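Local coordinates for protein D-galactonate dehydratase family member Dd703_0947 (Dickeya dadantii, PDB 4IHC) that dehydrates D-mannonate and D-gluconate with low activity, using one magnesium ion per subunit, so its physiological substrate is probably another compound, at residues 270-275 / 293-298. Residues are numbered along the deposited sequence; the frame is centred on the assembly and turned at random.
Sequences YLEDPV and PISMGE. With MG (magnesium ion), chain I.
Glu-272 and Glu-298 meet at a magnesium ion, each lending one carboxylate oxygen: Glu-272 OE2 lies 1.9 Å from the metal and Glu-298 OE1 2.3 Å. The two oxygens, only 2.8 Å apart, probably tolerate each other because both bind the cation, and their carboxylate planes are turned 69° apart. Glutamate suits both places, since its chain, extended beyond CG, carries the charge from the last residue of strand 270-272, and from the loop just past strand 294-296, to the ion; Asp-246 supplies the third carboxylate, and Arg-319 donates a hydrogen bond to Glu-272 OE2. Asp-273 works from the second shell: its OD2 accepts a 2.6 Å hydrogen bond from a metal-bound water, while OD1 takes a weak one from Gly-297 N. At Gly-297 the backbone angles would press a CB against the preceding carbonyl oxygen, so glycine fits this turn into Glu-298.

Behind the site the strands pair in parallel, Leu-271 N giving its hydrogen to Pro-293 O, Ser-295 N to Leu-271 O and Asp-273 N to Ser-295 O. On the metal-side face, small Ser-295 lies over the face of the Tyr-270 ring, Ser-295 CB 3.8 Å from the centroid in a CH-pi contact and its OG, buried without a hydrogen-bond partner, offset toward the rim; the phenol OH bonds to Tyr-148. Leu-271 and Ile-294 turn to the other face, toward the surrounding helices, where Pro-274 CG packs 3.9 Å from Ile-294 CG2. Bent at chi2 and chi3 (-83° and -52°), Met-296 brings SD against Pro-274 CD. Strand 270-272, helix 283-289 and strand 294-296 form a beta-alpha-beta unit of the enolase-superfamily barrel, whose metal-binding acids stand at the C-terminal ends of successive strands.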
loop_
_atom_site.group_PDB
_atom_site.type_symbol
_atom_site.label_atom_id
_atom_site.label_comp_id
_atom_site.label_asym_id
_atom_site.label_seq_id
_atom_site.Cartn_x
_atom_site.Cartn_y
_atom_site.Cartn_z
ATOM N N TYR A 270 -2.583 25.234 -15.834
ATOM C CA TYR A 270 -1.867 24.567 -14.748
ATOM C C TYR A 270 -1.309 25.479 -13.668
ATOM O O TYR A 270 -0.962 26.619 -13.924
ATOM C CB TYR A 270 -0.788 23.617 -15.253
ATOM C CG TYR A 270 0.389 24.176 -16.053
ATOM C CD1 TYR A 270 1.275 25.109 -15.516
ATOM C CD2 TYR A 270 0.679 23.661 -17.324
ATOM C CE1 TYR A 270 2.386 25.577 -16.253
ATOM C CE2 TYR A 270 1.783 24.097 -18.041
ATOM C CZ TYR A 270 2.635 25.051 -17.504
ATOM O OH TYR A 270 3.727 25.455 -18.245
ATOM N N LEU A 271 -1.251 24.947 -12.453
ATOM C CA LEU A 271 -0.574 25.574 -11.339
ATOM C C LEU A 271 0.839 24.975 -11.231
ATOM O O LEU A 271 0.982 23.763 -11.077
ATOM C CB LEU A 271 -1.376 25.319 -10.066
ATOM C CG LEU A 271 -0.856 25.932 -8.746
ATOM C CD1 LEU A 271 -0.830 27.443 -8.831
ATOM C CD2 LEU A 271 -1.725 25.503 -7.570
ATOM N N GLU A 272 1.861 25.824 -11.316
ATOM C CA GLU A 272 3.226 25.371 -11.504
ATOM C C GLU A 272 4.048 25.407 -10.220
ATOM O O GLU A 272 3.937 26.350 -9.435
ATOM C CB GLU A 272 3.901 26.242 -12.576
ATOM C CG GLU A 272 5.397 26.065 -12.657
ATOM C CD GLU A 272 6.008 26.875 -13.777
ATOM O OE1 GLU A 272 5.258 27.260 -14.700
ATOM O OE2 GLU A 272 7.237 27.114 -13.738
ATOM N N ASP A 273 4.883 24.385 -10.026
ATOM C CA ASP A 273 5.797 24.325 -8.871
ATOM C C ASP A 273 5.138 24.635 -7.505
ATOM O O ASP A 273 5.595 25.492 -6.777
ATOM C CB ASP A 273 7.045 25.196 -9.118
ATOM C CG ASP A 273 8.023 24.576 -10.158
ATOM O OD1 ASP A 273 7.716 23.504 -10.738
ATOM O OD2 ASP A 273 9.101 25.172 -10.420
ATOM N N PRO A 274 4.096 23.877 -7.123
ATOM C CA PRO A 274 3.530 24.066 -5.790
ATOM C C PRO A 274 4.512 23.671 -4.684
ATOM O O PRO A 274 4.399 24.162 -3.566
ATOM C CB PRO A 274 2.314 23.119 -5.778
ATOM C CG PRO A 274 2.614 22.110 -6.813
ATOM C CD PRO A 274 3.384 22.845 -7.885
ATOM N N VAL A 275 5.476 22.813 -4.995
ATOM C CA VAL A 275 6.472 22.417 -3.999
ATOM C C VAL A 275 7.864 22.378 -4.603
ATOM O O VAL A 275 8.039 22.288 -5.834
ATOM C CB VAL A 275 6.166 21.029 -3.387
ATOM C CG1 VAL A 275 4.764 21.000 -2.777
ATOM C CG2 VAL A 275 6.341 19.924 -4.426
ATOM N N PRO A 293 -4.922 21.280 -12.374
ATOM C CA PRO A 293 -3.782 20.601 -13.008
ATOM C C PRO A 293 -2.467 21.160 -12.462
ATOM O O PRO A 293 -2.347 22.368 -12.189
ATOM C CB PRO A 293 -3.938 20.947 -14.494
ATOM C CG PRO A 293 -5.363 21.472 -14.638
ATOM C CD PRO A 293 -5.668 22.124 -13.320
ATOM N N ILE A 294 -1.487 20.285 -12.314
ATOM C CA ILE A 294 -0.216 20.638 -11.716
ATOM C C ILE A 294 0.906 20.437 -12.708
ATOM O O ILE A 294 0.901 19.483 -13.472
ATOM C CB ILE A 294 0.055 19.734 -10.495
ATOM C CG1 ILE A 294 -1.092 19.862 -9.483
ATOM C CG2 ILE A 294 1.399 20.042 -9.862
ATOM C CD1 ILE A 294 -1.286 21.274 -8.944
ATOM N N SER A 295 1.882 21.333 -12.690
ATOM C CA SER A 295 3.098 21.091 -13.439
ATOM C C SER A 295 4.282 21.230 -12.509
ATOM O O SER A 295 4.253 22.002 -11.564
ATOM C CB SER A 295 3.217 22.075 -14.596
ATOM O OG SER A 295 3.358 23.389 -14.098
ATOM N N MET A 296 5.328 20.467 -12.783
ATOM C CA MET A 296 6.516 20.467 -11.964
ATOM C C MET A 296 7.686 20.226 -12.890
ATOM O O MET A 296 7.545 19.607 -13.950
ATOM C CB MET A 296 6.473 19.312 -10.947
ATOM C CG MET A 296 5.510 19.507 -9.777
ATOM S SD MET A 296 6.237 20.500 -8.439
ATOM C CE MET A 296 7.788 19.638 -8.131
ATOM N N GLY A 297 8.853 20.704 -12.491
ATOM C CA GLY A 297 10.049 20.133 -13.050
ATOM C C GLY A 297 11.125 21.034 -13.606
ATOM O O GLY A 297 12.192 20.529 -13.983
ATOM N N GLU A 298 10.896 22.344 -13.674
ATOM C CA GLU A 298 11.972 23.169 -14.212
ATOM C C GLU A 298 13.270 22.991 -13.396
ATOM O O GLU A 298 14.354 22.999 -13.980
ATOM C CB GLU A 298 11.571 24.640 -14.349
ATOM C CG GLU A 298 11.551 25.360 -13.034
ATOM C CD GLU A 298 11.003 26.768 -13.175
ATOM O OE1 GLU A 298 10.016 26.961 -13.928
ATOM O OE2 GLU A 298 11.563 27.673 -12.529
HETATM MG MG MG I . 8.465 28.441 -13.163
HETATM O O HOH W 1 10.548 22.401 -10.452
HETATM O O HOH W 2 8.586 24.134 -13.433
HETATM O O HOH W 3 8.623 27.544 -11.367
HETATM O O HOH W 4 9.736 29.710 -12.703
#